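PfkB family carbohydrate kinase (PDB 4GM6) probably phosphorylates a sugar or sugar-like substrate, transferring phosphate from a nucleotide as other PfkB-family carbohydrate kinases do. Local coordinates at residues C[35-40]-C[49-54]; C[111-116]-C[126-131]; C[261-266]-C[277-282]; C[293-298]-C[315-320]. All blocks are in the same frame, centred on the assembly; numbering follows the deposited sequence.

Interaction 1. Residues C[35-40]-C[49-54]; sequences MRLSTQ and TALDIH
The hairpin of strands 34-38 and 50-56, at one edge of the chain's own small sheet, which probably serves as the lid in this kinase family, sets R36 against H54 and S38 against D52 as antiparallel hydrogen-bonded pairs, with L37 and I53 as the non-hydrogen-bonded pair between them. The bond from R36 N to H54 O is short, 2.6 Å, and S38 N reaches D52 O at 2.9 Å. On the face of R36, S38, D52 and H54 the polar groups are linked by hydrogen bonds and a water. R36 NH2 donates to S38 OG (3.2 Å), and H54 ND1 lies over one face of the guanidinium, which is held further by salt bridges to D287 and D329. The water joins S38 OG, D52 O and H54 ND1. Past the strand end Q40 bends back at chi2 (76°), so that NE2 donates to D52 OD2 (3.0 Å, 171°) and to A50 O (3.2 Å). Both acceptors lie in the amide plane, while the carboxylate stands almost perpendicular to it and is met from above. The other face is apolar: M35 SD touches I53 CG2 at 3.8 Å, and L37 CB touches L51 CD1 at 3.9 Å. A50, L51 and D52 also pair in an antiparallel ladder with a strand of a second subunit. There Q40 and a water held by T39 O both donate to D52 OD2, which probably steadies its charge.

Interaction 2. Residues C[111-116]-C[126-131]; sequences TYYLES and VYDRQH
With chi1 at 72°, Y112 carries its ring between its own backbone N and carbonyl carbon, and Y127 across from it (chi1 -85°) sends its ring along the same side of the sheet. The two side chains run alongside each other, Y127 CD2 against Y112 CB at 3.4 Å. Their ring centroids are 5.0 Å apart and the planes meet at 31°, an oblique pairing. Backbones draw close at this non-hydrogen-bonded pair, the CA atoms of Y112 and Y127 being 4.3 Å apart. Hydrogen-bonded pairs flank it: T111 with D128, and Y113 with V126, where Y113 N meets V126 O at 2.9 Å and V126 N returns to Y113 O. This is the second hairpin of the small sheet, strand 124-128 forming its far edge within the chain and strand 111-115 lying parallel to strand 34-38. On the face opposite the Y112 and Y127 rings, T111, Y113 and D128 share a water, which sits 2.7 Å from T111 OG1 and 2.6 Å from Y113 OH and donates to D128 OD2. The D128 carboxylate runs beside the Y113 ring, nearly parallel to it, and the ring turns its edge to V126 O. T111 OG1 also presses against D128 CB at 3.2 Å. The other carboxylate oxygen, D128 OD1, is taken by a salt bridge from R108 of a second subunit, while Y113 packs on M35 of the same neighbour. Beyond D128 the chain leaves the strand, and the end of R129 leads away to a salt bridge with E32.

Interaction 3. Residues C[261-266]-C[277-282]; sequences HHLLQG and SEEYAI
H262 and I282 exchange both backbone bonds, I282 N reaching H262 O at 2.8 Å, and L264 does the same with Y280, whose N lies 2.8 Å from L264 O. Between these hydrogen-bonded pairs L263 faces A281, and L263 CD2 rests on A281 CB at 3.9 Å. On the other face L264 CB meets I282 CD1. Farther along, the pairing slips by a residue: G266 lies opposite S277 rather than E278. S277 OG, placed between its own backbone N and carbonyl carbon by chi1 of 73°, takes the proton of G266 N (3.0 Å, 162°) and gives its own to E278 O, so a hydroxyl stands in for a strand carbonyl. S277 N closes the pair by bonding to G266 O at 3.1 Å. Q265, its chain extended, lays NE2 on S277 O (3.1 Å, 168°) with the acceptor close to the amide plane, and E279 passes across it at about a right angle, CG against Q265 CB at 4.0 Å. Around this hairpin, strand 248-256 flanks strand 261-270 on its other side, and R254 hydrogen-bonds to H262 ND1. Helix 309-323 packs on the L264 and Y280 side, through A320 and T317, and T317 OG1 makes a weak hydrogen bond with S277 OG. L120 of a fourth subunit touches Y280 and I282, and Y283 of a fifth hydrogen-bonds to H261 ND1. The side-chain bonds of S277 and Q265 thus keep the strands coupled where the regular ladder breaks, at the edge of the chain's large sheet.

Interaction 4. Residues C[293-298]-C[315-320]; sequences DAYTAA and FATAAA
Two antiparallel helices, 291-304 and 309-323, meet here through small residues in a fully buried contact, A298 fitting against A316 and Y295 reaching round toward T317. Their segment axes come within 7.7 Å at an angle of 152°, a close approach that the alanines permit. A298 CB is pressed to 3.2 Å from A316 CA and 3.3 Å from A316 CB, tighter than ordinary van der Waals contact. The same methyl touches A319 CB at 3.8 Å and the F315 ring, which approaches it obliquely through CD1. One turn back, A294 CB sits over A320 CA at 4.0 Å. Y295 supplies the large group of the seam. Its CG is anti to the backbone N (chi1 -173°), which swings the ring along the neighbouring helix with its edge toward A316 O and the T317 hydroxyl: CD1 is 3.5 Å from A316 O, and CE1 lies equally far from T317 OG1. The base of this side chain is covered as well, Y295 CB on A320 CB at 3.9 Å. Y295 OH hydrogen-bonds to H267 O, and T317 OG1 to V313 O in its own helix. Outside the seam, helix 335-344 packs on F315 and A318, and helix 58-68 on D293 and T296. D293 follows G292 in a Gly-Gly-Gly-Asp sequence near the start of its helix, matching the family's GXGD signature; the helix pair belongs to the alpha/beta core typical of ribokinase-like PfkB kinases.

How the interactions relate
Interactions 1 and 2 form one sheet, their centres 10 Å apart: strands 34-38 and 111-115 run parallel, with L37 O 2.8 Å from L114 N and L37 N 2.9 Å from Y112 O, and both hairpins touch the same second subunit. Interactions 3 and 4 form another pair, 12 Å between centres, where T317 OG1 of the helix seam lies 3.1 Å from G266 CA of the hairpin. The two groups do not touch, interaction 2 being about 25 Å from interaction 4 between centres and about 8 Å at the nearest atoms. R36 still makes a salt bridge to D287, close in sequence to D293; in relatives the active site lies between lid and core.

Interaction 1. Residues C[35-40]-C[49-54]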
loop_
_atom_site.group_PDB
_atom_site.type_symbol
_atom_site.label_atom_id
_atom_site.label_comp_id
_atom_site.label_asym_id
_atom_site.label_seq_id
_atom_site.Cartn_x
_atom_site.Cartn_y
_atom_site.Cartn_z
ATOM N N MET C 35 8.542 17.048 -11.860
ATOM C CA MET C 35 7.949 16.031 -11.016
ATOM C C MET C 35 8.408 14.669 -11.532
ATOM O O MET C 35 8.210 14.339 -12.713
ATOM C CB MET C 35 6.436 16.113 -10.990
ATOM C CG MET C 35 5.827 14.955 -10.195
ATOM S SD MET C 35 4.049 15.098 -9.933
ATOM C CE MET C 35 3.448 15.245 -11.609
ATOM N N ARG C 36 9.050 13.892 -10.675
ATOM C CA ARG C 36 9.425 12.549 -11.073
ATOM C C ARG C 36 8.322 11.563 -10.680
ATOM O O ARG C 36 7.768 11.666 -9.590
ATOM C CB ARG C 36 10.758 12.110 -10.462
ATOM C CG ARG C 36 10.900 10.610 -10.636
ATOM C CD ARG C 36 12.260 10.018 -10.311
ATOM N NE ARG C 36 12.959 10.579 -9.162
ATOM C CZ ARG C 36 13.419 9.876 -8.121
ATOM N NH1 ARG C 36 14.089 10.485 -7.161
ATOM N NH2 ARG C 36 13.205 8.582 -8.021
ATOM N N LEU C 37 8.002 10.633 -11.580
ATOM C CA LEU C 37 6.982 9.586 -11.343
ATOM C C LEU C 37 7.617 8.217 -11.505
ATOM O O LEU C 37 7.999 7.845 -12.609
ATOM C CB LEU C 37 5.819 9.762 -12.317
ATOM C CG LEU C 37 5.182 11.159 -12.163
ATOM C CD1 LEU C 37 4.923 11.810 -13.508
ATOM C CD2 LEU C 37 3.895 11.089 -11.382
ATOM N N SER C 38 7.694 7.474 -10.397
ATOM C CA SER C 38 8.560 6.304 -10.261
ATOM C C SER C 38 7.761 5.017 -10.063
ATOM O O SER C 38 6.789 5.024 -9.313
ATOM C CB SER C 38 9.416 6.480 -8.994
ATOM O OG SER C 38 10.579 7.206 -9.284
ATOM N N THR C 39 8.187 3.919 -10.695
ATOM C CA THR C 39 7.607 2.597 -10.390
ATOM C C THR C 39 8.287 2.046 -9.144
ATOM O O THR C 39 9.346 2.507 -8.741
ATOM C CB THR C 39 7.815 1.579 -11.530
ATOM O OG1 THR C 39 9.205 1.207 -11.613
ATOM C CG2 THR C 39 7.382 2.162 -12.852
ATOM N N GLN C 40 7.673 1.056 -8.534
ATOM C CA GLN C 40 8.236 0.413 -7.356
ATOM C C GLN C 40 9.297 -0.613 -7.814
ATOM O O GLN C 40 9.344 -1.001 -8.991
ATOM C CB GLN C 40 7.083 -0.234 -6.535
ATOM C CG GLN C 40 6.066 0.829 -6.024
ATOM C CD GLN C 40 5.119 1.348 -7.134
ATOM O OE1 GLN C 40 4.587 0.542 -7.907
ATOM N NE2 GLN C 40 4.908 2.690 -7.221
ATOM N N THR C 49 0.606 0.065 -11.515
ATOM C CA THR C 49 -0.764 0.588 -11.325
ATOM C C THR C 49 -0.761 1.912 -10.560
ATOM O O THR C 49 -1.781 2.587 -10.460
ATOM C CB THR C 49 -1.654 -0.403 -10.559
ATOM O OG1 THR C 49 -1.113 -0.571 -9.249
ATOM C CG2 THR C 49 -1.707 -1.763 -11.277
ATOM N N ALA C 50 0.393 2.279 -10.022
ATOM C CA ALA C 50 0.554 3.559 -9.320
ATOM C C ALA C 50 1.975 4.051 -9.501
ATOM O O ALA C 50 2.882 3.251 -9.641
ATOM C CB ALA C 50 0.255 3.407 -7.844
ATOM N N LEU C 51 2.169 5.365 -9.510
ATOM C CA LEU C 51 3.514 5.918 -9.563
ATOM C C LEU C 51 3.758 6.756 -8.316
ATOM O O LEU C 51 2.911 7.579 -7.946
ATOM C CB LEU C 51 3.660 6.816 -10.803
ATOM C CG LEU C 51 3.495 6.109 -12.151
ATOM C CD1 LEU C 51 3.093 7.087 -13.248
ATOM C CD2 LEU C 51 4.800 5.403 -12.509
ATOM N N ASP C 52 4.918 6.564 -7.696
ATOM C CA ASP C 52 5.367 7.431 -6.595
ATOM C C ASP C 52 5.877 8.780 -7.102
ATOM O O ASP C 52 6.556 8.849 -8.117
ATOM C CB ASP C 52 6.456 6.715 -5.789
ATOM C CG ASP C 52 5.934 5.454 -5.138
ATOM O OD1 ASP C 52 4.906 5.573 -4.465
ATOM O OD2 ASP C 52 6.496 4.355 -5.342
ATOM N N ILE C 53 5.551 9.849 -6.382
ATOM C CA ILE C 53 5.908 11.200 -6.790
ATOM C C ILE C 53 7.104 11.736 -6.011
ATOM O O ILE C 53 7.179 11.561 -4.800
ATOM C CB ILE C 53 4.763 12.165 -6.436
ATOM C CG1 ILE C 53 3.515 11.887 -7.255
ATOM C CG2 ILE C 53 5.215 13.605 -6.637
ATOM C CD1 ILE C 53 2.442 12.937 -6.973
ATOM N N HIS C 54 8.029 12.403 -6.701
ATOM C CA HIS C 54 9.114 13.151 -6.051
ATOM C C HIS C 54 9.368 14.410 -6.870
ATOM O O HIS C 54 9.349 14.356 -8.094
ATOM C CB HIS C 54 10.389 12.317 -5.990
ATOM C CG HIS C 54 10.268 11.125 -5.094
ATOM N ND1 HIS C 54 10.023 9.853 -5.566
ATOM C CD2 HIS C 54 10.308 11.027 -3.747
ATOM C CE1 HIS C 54 9.940 9.018 -4.547
ATOM N NE2 HIS C 54 10.107 9.709 -3.432
HETATM O O HOH W 1 9.131 9.525 -7.840
HETATM O O HOH W 2 8.799 4.206 -6.518
HETATM O O HOH W 3 2.127 -0.399 -9.309
#

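Interaction 2. Residues C[111-116]-C[126-131]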
loop_
_atom_site.group_PDB
_atom_site.type_symbol
_atom_site.label_atom_id
_atom_site.label_comp_id
_atom_site.label_asym_id
_atom_site.label_seq_id
_atom_site.Cartn_x
_atom_site.Cartn_y
_atom_site.Cartn_z
ATOM N N THR C 111 7.774 16.750 -16.393
ATOM C CA THR C 111 7.784 15.529 -15.618
ATOM C C THR C 111 8.745 14.561 -16.259
ATOM O O THR C 111 9.231 14.806 -17.356
ATOM C CB THR C 111 6.378 14.858 -15.558
ATOM O OG1 THR C 111 5.956 14.473 -16.878
ATOM C CG2 THR C 111 5.343 15.816 -14.973
ATOM N N TYR C 112 9.041 13.471 -15.553
ATOM C CA TYR C 112 9.663 12.330 -16.179
ATOM C C TYR C 112 9.289 11.080 -15.411
ATOM O O TYR C 112 8.939 11.147 -14.241
ATOM C CB TYR C 112 11.189 12.488 -16.347
ATOM C CG TYR C 112 12.034 12.405 -15.094
ATOM C CD1 TYR C 112 12.683 11.227 -14.749
ATOM C CD2 TYR C 112 12.214 13.514 -14.281
ATOM C CE1 TYR C 112 13.481 11.155 -13.621
ATOM C CE2 TYR C 112 13.005 13.454 -13.149
ATOM C CZ TYR C 112 13.640 12.279 -12.831
ATOM O OH TYR C 112 14.431 12.227 -11.703
ATOM N N TYR C 113 9.321 9.954 -16.106
ATOM C CA TYR C 113 8.899 8.692 -15.555
ATOM C C TYR C 113 10.159 7.887 -15.333
ATOM O O TYR C 113 11.038 7.871 -16.188
ATOM C CB TYR C 113 7.991 7.980 -16.557
ATOM C CG TYR C 113 6.701 8.705 -16.812
ATOM C CD1 TYR C 113 5.549 8.372 -16.104
ATOM C CD2 TYR C 113 6.626 9.736 -17.751
ATOM C CE1 TYR C 113 4.358 9.037 -16.329
ATOM C CE2 TYR C 113 5.435 10.410 -17.974
ATOM C CZ TYR C 113 4.307 10.049 -17.253
ATOM O OH TYR C 113 3.105 10.687 -17.462
ATOM N N LEU C 114 10.269 7.251 -14.175
ATOM C CA LEU C 114 11.440 6.449 -13.889
ATOM C C LEU C 114 11.041 5.014 -13.543
ATOM O O LEU C 114 10.304 4.778 -12.586
ATOM C CB LEU C 114 12.242 7.071 -12.742
ATOM C CG LEU C 114 13.670 6.522 -12.631
ATOM C CD1 LEU C 114 14.594 7.484 -11.902
ATOM C CD2 LEU C 114 13.646 5.181 -11.922
ATOM N N GLU C 115 11.517 4.065 -14.338
ATOM C CA GLU C 115 11.270 2.655 -14.086
ATOM C C GLU C 115 12.441 2.148 -13.297
ATOM O O GLU C 115 13.614 2.293 -13.689
ATOM C CB GLU C 115 11.178 1.890 -15.401
ATOM C CG GLU C 115 10.655 0.477 -15.289
ATOM C CD GLU C 115 10.686 -0.207 -16.640
ATOM O OE1 GLU C 115 11.810 -0.422 -17.149
ATOM O OE2 GLU C 115 9.607 -0.490 -17.206
ATOM N N SER C 116 12.115 1.560 -12.171
ATOM C CA SER C 116 13.100 1.076 -11.224
ATOM C C SER C 116 14.037 0.057 -11.877
ATOM O O SER C 116 13.622 -0.692 -12.769
ATOM C CB SER C 116 12.365 0.437 -10.041
ATOM O OG SER C 116 13.265 -0.166 -9.131
ATOM N N VAL C 126 11.874 8.029 -19.012
ATOM C CA VAL C 126 11.153 8.603 -20.148
ATOM C C VAL C 126 10.838 10.044 -19.785
ATOM O O VAL C 126 10.086 10.303 -18.851
ATOM C CB VAL C 126 9.825 7.873 -20.435
ATOM C CG1 VAL C 126 9.172 8.435 -21.696
ATOM C CG2 VAL C 126 10.056 6.383 -20.590
ATOM N N TYR C 127 11.419 10.991 -20.508
ATOM C CA TYR C 127 11.165 12.387 -20.196
ATOM C C TYR C 127 9.818 12.866 -20.743
ATOM O O TYR C 127 9.375 12.461 -21.829
ATOM C CB TYR C 127 12.344 13.282 -20.641
ATOM C CG TYR C 127 13.426 13.333 -19.569
ATOM C CD1 TYR C 127 14.545 12.509 -19.630
ATOM C CD2 TYR C 127 13.295 14.177 -18.464
ATOM C CE1 TYR C 127 15.518 12.542 -18.632
ATOM C CE2 TYR C 127 14.259 14.219 -17.467
ATOM C CZ TYR C 127 15.364 13.397 -17.550
ATOM O OH TYR C 127 16.314 13.431 -16.541
ATOM N N ASP C 128 9.164 13.728 -19.977
ATOM C CA ASP C 128 7.977 14.422 -20.454
ATOM C C ASP C 128 8.082 15.883 -20.025
ATOM O O ASP C 128 7.179 16.427 -19.374
ATOM C CB ASP C 128 6.700 13.781 -19.903
ATOM C CG ASP C 128 5.439 14.339 -20.567
ATOM O OD1 ASP C 128 5.553 15.093 -21.567
ATOM O OD2 ASP C 128 4.330 14.024 -20.101
ATOM N N ARG C 129 9.189 16.511 -20.420
ATOM C CA ARG C 129 9.592 17.810 -19.905
ATOM C C ARG C 129 9.505 18.901 -20.969
ATOM O O ARG C 129 9.501 20.080 -20.646
ATOM C CB ARG C 129 11.021 17.749 -19.334
ATOM C CG ARG C 129 12.121 17.686 -20.395
ATOM C CD ARG C 129 13.516 17.683 -19.786
ATOM N NE ARG C 129 13.744 18.841 -18.925
ATOM C CZ ARG C 129 14.650 18.886 -17.947
ATOM N NH1 ARG C 129 14.783 19.985 -17.214
ATOM N NH2 ARG C 129 15.416 17.832 -17.692
ATOM N N GLN C 130 9.410 18.519 -22.236
ATOM C CA GLN C 130 9.231 19.529 -23.275
ATOM C C GLN C 130 7.946 20.317 -23.048
ATOM O O GLN C 130 6.977 19.814 -22.464
ATOM C CB GLN C 130 9.185 18.903 -24.666
ATOM C CG GLN C 130 10.530 18.464 -25.209
ATOM C CD GLN C 130 10.404 17.804 -26.566
ATOM O OE1 GLN C 130 9.812 18.366 -27.488
ATOM N NE2 GLN C 130 10.953 16.599 -26.694
ATOM N N HIS C 131 7.951 21.549 -23.536
ATOM C CA HIS C 131 6.784 22.436 -23.496
ATOM C C HIS C 131 6.384 22.840 -22.081
ATOM O O HIS C 131 5.314 23.399 -21.876
ATOM C CB HIS C 131 5.583 21.820 -24.219
ATOM C CG HIS C 131 5.909 21.242 -25.560
ATOM N ND1 HIS C 131 6.022 22.014 -26.697
ATOM C CD2 HIS C 131 6.126 19.963 -25.949
ATOM C CE1 HIS C 131 6.303 21.236 -27.727
ATOM N NE2 HIS C 131 6.374 19.988 -27.301
HETATM O O HOH W 4 3.628 13.264 -17.579
#

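Interaction 3. Residues C[261-266]-C[277-282]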
loop_
_atom_site.group_PDB
_atom_site.type_symbol
_atom_site.label_atom_id
_atom_site.label_comp_id
_atom_site.label_asym_id
_atom_site.label_seq_id
_atom_site.Cartn_x
_atom_site.Cartn_y
_atom_site.Cartn_z
ATOM N N HIS C 261 24.853 -2.234 -7.423
ATOM C CA HIS C 261 26.176 -2.274 -6.838
ATOM C C HIS C 261 27.115 -1.327 -7.572
ATOM O O HIS C 261 27.535 -1.606 -8.693
ATOM C CB HIS C 261 26.702 -3.709 -6.865
ATOM C CG HIS C 261 27.995 -3.900 -6.137
ATOM N ND1 HIS C 261 28.625 -5.122 -6.058
ATOM C CD2 HIS C 261 28.774 -3.031 -5.454
ATOM C CE1 HIS C 261 29.738 -5.000 -5.353
ATOM N NE2 HIS C 261 29.842 -3.743 -4.960
ATOM N N HIS C 262 27.418 -0.200 -6.931
ATOM C CA HIS C 262 28.325 0.809 -7.469
ATOM C C HIS C 262 29.486 1.009 -6.497
ATOM O O HIS C 262 29.322 0.849 -5.285
ATOM C CB HIS C 262 27.618 2.162 -7.597
ATOM C CG HIS C 262 26.585 2.232 -8.680
ATOM N ND1 HIS C 262 25.979 3.417 -9.044
ATOM C CD2 HIS C 262 26.063 1.279 -9.488
ATOM C CE1 HIS C 262 25.094 3.182 -9.998
ATOM N NE2 HIS C 262 25.137 1.896 -10.298
ATOM N N LEU C 263 30.646 1.384 -7.033
ATOM C CA LEU C 263 31.729 1.936 -6.239
ATOM C C LEU C 263 31.728 3.442 -6.492
ATOM O O LEU C 263 31.488 3.891 -7.611
ATOM C CB LEU C 263 33.075 1.332 -6.657
ATOM C CG LEU C 263 33.177 -0.196 -6.740
ATOM C CD1 LEU C 263 34.597 -0.623 -7.133
ATOM C CD2 LEU C 263 32.754 -0.841 -5.429
ATOM N N LEU C 264 31.966 4.227 -5.450
ATOM C CA LEU C 264 31.906 5.674 -5.579
ATOM C C LEU C 264 33.060 6.284 -4.824
ATOM O O LEU C 264 33.295 5.950 -3.668
ATOM C CB LEU C 264 30.603 6.214 -4.995
ATOM C CG LEU C 264 30.289 7.652 -5.400
ATOM C CD1 LEU C 264 29.742 7.670 -6.824
ATOM C CD2 LEU C 264 29.280 8.254 -4.439
ATOM N N GLN C 265 33.769 7.188 -5.488
ATOM C CA GLN C 265 34.953 7.810 -4.934
ATOM C C GLN C 265 34.935 9.252 -5.414
ATOM O O GLN C 265 34.735 9.517 -6.602
ATOM C CB GLN C 265 36.209 7.092 -5.428
ATOM C CG GLN C 265 37.521 7.736 -4.987
ATOM C CD GLN C 265 38.730 6.886 -5.326
ATOM O OE1 GLN C 265 38.901 6.455 -6.466
ATOM N NE2 GLN C 265 39.585 6.650 -4.337
ATOM N N GLY C 266 35.088 10.193 -4.495
ATOM C CA GLY C 266 35.057 11.601 -4.883
ATOM C C GLY C 266 36.441 12.057 -5.307
ATOM O O GLY C 266 37.443 11.585 -4.764
ATOM N N SER C 277 38.776 10.752 -2.057
ATOM C CA SER C 277 38.185 10.196 -0.842
ATOM C C SER C 277 38.516 8.709 -0.767
ATOM O O SER C 277 39.177 8.185 -1.657
ATOM C CB SER C 277 36.674 10.367 -0.893
ATOM O OG SER C 277 36.096 9.457 -1.821
ATOM N N GLU C 278 38.055 8.014 0.268
ATOM C CA GLU C 278 38.115 6.552 0.219
ATOM C C GLU C 278 37.142 6.134 -0.883
ATOM O O GLU C 278 36.295 6.928 -1.302
ATOM C CB GLU C 278 37.743 5.902 1.565
ATOM C CG GLU C 278 36.236 5.708 1.784
ATOM C CD GLU C 278 35.886 4.808 2.975
ATOM O OE1 GLU C 278 35.179 3.786 2.782
ATOM O OE2 GLU C 278 36.312 5.121 4.107
ATOM N N GLU C 279 37.268 4.911 -1.384
ATOM C CA GLU C 279 36.281 4.417 -2.327
ATOM C C GLU C 279 35.210 3.634 -1.568
ATOM O O GLU C 279 35.533 2.703 -0.836
ATOM C CB GLU C 279 36.935 3.530 -3.374
ATOM C CG GLU C 279 36.042 3.217 -4.562
ATOM C CD GLU C 279 36.837 2.683 -5.739
ATOM O OE1 GLU C 279 37.293 1.521 -5.668
ATOM O OE2 GLU C 279 37.012 3.425 -6.732
ATOM N N TYR C 280 33.954 4.036 -1.723
ATOM C CA TYR C 280 32.822 3.351 -1.078
ATOM C C TYR C 280 32.204 2.292 -1.971
ATOM O O TYR C 280 32.043 2.494 -3.176
ATOM C CB TYR C 280 31.707 4.340 -0.733
ATOM C CG TYR C 280 32.044 5.299 0.371
ATOM C CD1 TYR C 280 31.836 4.955 1.699
ATOM C CD2 TYR C 280 32.568 6.550 0.088
ATOM C CE1 TYR C 280 32.145 5.832 2.718
ATOM C CE2 TYR C 280 32.885 7.434 1.099
ATOM C CZ TYR C 280 32.665 7.071 2.407
ATOM O OH TYR C 280 32.968 7.941 3.412
ATOM N N ALA C 281 31.842 1.168 -1.366
ATOM C CA ALA C 281 31.045 0.163 -2.037
ATOM C C ALA C 281 29.598 0.344 -1.587
ATOM O O ALA C 281 29.303 0.270 -0.402
ATOM C CB ALA C 281 31.563 -1.223 -1.699
ATOM N N ILE C 282 28.706 0.612 -2.535
ATOM C CA ILE C 282 27.305 0.844 -2.230
ATOM C C ILE C 282 26.466 -0.294 -2.782
ATOM O O ILE C 282 26.380 -0.464 -3.998
ATOM C CB ILE C 282 26.822 2.169 -2.852
ATOM C CG1 ILE C 282 27.734 3.323 -2.396
ATOM C CG2 ILE C 282 25.358 2.410 -2.530
ATOM C CD1 ILE C 282 27.437 4.658 -3.065
#

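Interaction 4. Residues C[293-298]-C[315-320]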
loop_
_atom_site.group_PDB
_atom_site.type_symbol
_atom_site.label_atom_id
_atom_site.label_comp_id
_atom_site.label_asym_id
_atom_site.label_seq_id
_atom_site.Cartn_x
_atom_site.Cartn_y
_atom_site.Cartn_z
ATOM N N ASP C 293 23.971 15.529 -7.205
ATOM C CA ASP C 293 23.559 16.807 -6.642
ATOM C C ASP C 293 23.921 16.890 -5.172
ATOM O O ASP C 293 24.160 17.976 -4.647
ATOM C CB ASP C 293 22.053 17.037 -6.833
ATOM C CG ASP C 293 21.647 16.969 -8.292
ATOM O OD1 ASP C 293 22.460 17.372 -9.155
ATOM O OD2 ASP C 293 20.535 16.494 -8.591
ATOM N N ALA C 294 23.941 15.743 -4.504
ATOM C CA ALA C 294 24.302 15.712 -3.101
ATOM C C ALA C 294 25.800 15.953 -3.001
ATOM O O ALA C 294 26.265 16.666 -2.116
ATOM C CB ALA C 294 23.915 14.375 -2.471
ATOM N N TYR C 295 26.557 15.347 -3.913
ATOM C CA TYR C 295 27.995 15.573 -3.975
ATOM C C TYR C 295 28.254 17.043 -4.261
ATOM O O TYR C 295 29.026 17.695 -3.566
ATOM C CB TYR C 295 28.640 14.719 -5.065
ATOM C CG TYR C 295 30.162 14.781 -5.072
ATOM C CD1 TYR C 295 30.908 14.158 -4.071
ATOM C CD2 TYR C 295 30.856 15.446 -6.085
ATOM C CE1 TYR C 295 32.296 14.213 -4.068
ATOM C CE2 TYR C 295 32.249 15.503 -6.088
ATOM C CZ TYR C 295 32.966 14.884 -5.079
ATOM O OH TYR C 295 34.356 14.913 -5.084
ATOM N N THR C 296 27.591 17.571 -5.278
ATOM C CA THR C 296 27.828 18.972 -5.659
ATOM C C THR C 296 27.568 19.902 -4.479
ATOM O O THR C 296 28.363 20.797 -4.199
ATOM C CB THR C 296 26.962 19.404 -6.871
ATOM O OG1 THR C 296 27.418 18.713 -8.041
ATOM C CG2 THR C 296 27.064 20.934 -7.112
ATOM N N ALA C 297 26.448 19.697 -3.795
ATOM C CA ALA C 297 26.086 20.571 -2.680
ATOM C C ALA C 297 27.081 20.425 -1.538
ATOM O O ALA C 297 27.432 21.405 -0.866
ATOM C CB ALA C 297 24.677 20.269 -2.193
ATOM N N ALA C 298 27.550 19.202 -1.317
ATOM C CA ALA C 298 28.487 18.969 -0.211
ATOM C C ALA C 298 29.826 19.646 -0.503
ATOM O O ALA C 298 30.446 20.227 0.386
ATOM C CB ALA C 298 28.679 17.485 0.033
ATOM N N PHE C 315 33.998 14.707 3.069
ATOM C CA PHE C 315 32.647 15.003 3.507
ATOM C C PHE C 315 31.652 14.810 2.368
ATOM O O PHE C 315 30.594 14.179 2.544
ATOM C CB PHE C 315 32.592 16.447 4.017
ATOM C CG PHE C 315 31.222 16.881 4.468
ATOM C CD1 PHE C 315 30.396 17.600 3.622
ATOM C CD2 PHE C 315 30.770 16.586 5.744
ATOM C CE1 PHE C 315 29.140 18.008 4.031
ATOM C CE2 PHE C 315 29.521 17.000 6.165
ATOM C CZ PHE C 315 28.704 17.710 5.304
ATOM N N ALA C 316 31.989 15.354 1.200
ATOM C CA ALA C 316 31.074 15.347 0.061
ATOM C C ALA C 316 30.843 13.944 -0.483
ATOM O O ALA C 316 29.729 13.604 -0.858
ATOM C CB ALA C 316 31.565 16.264 -1.043
ATOM N N THR C 317 31.893 13.130 -0.545
ATOM C CA THR C 317 31.708 11.758 -0.994
ATOM C C THR C 317 30.811 10.984 -0.020
ATOM O O THR C 317 30.001 10.160 -0.439
ATOM C CB THR C 317 33.048 11.029 -1.192
ATOM O OG1 THR C 317 33.901 11.833 -2.020
ATOM C CG2 THR C 317 32.816 9.679 -1.857
ATOM N N ALA C 318 30.948 11.259 1.276
ATOM C CA ALA C 318 30.094 10.630 2.277
ATOM C C ALA C 318 28.643 11.058 2.103
ATOM O O ALA C 318 27.719 10.245 2.208
ATOM C CB ALA C 318 30.583 10.964 3.676
ATOM N N ALA C 319 28.433 12.336 1.822
ATOM C CA ALA C 319 27.078 12.849 1.638
ATOM C C ALA C 319 26.408 12.172 0.460
ATOM O O ALA C 319 25.235 11.790 0.514
ATOM C CB ALA C 319 27.119 14.357 1.399
ATOM N N ALA C 320 27.153 12.072 -0.629
ATOM C CA ALA C 320 26.652 11.458 -1.853
ATOM C C ALA C 320 26.359 9.980 -1.620
ATOM O O ALA C 320 25.378 9.441 -2.132
ATOM C CB ALA C 320 27.682 11.623 -2.966
#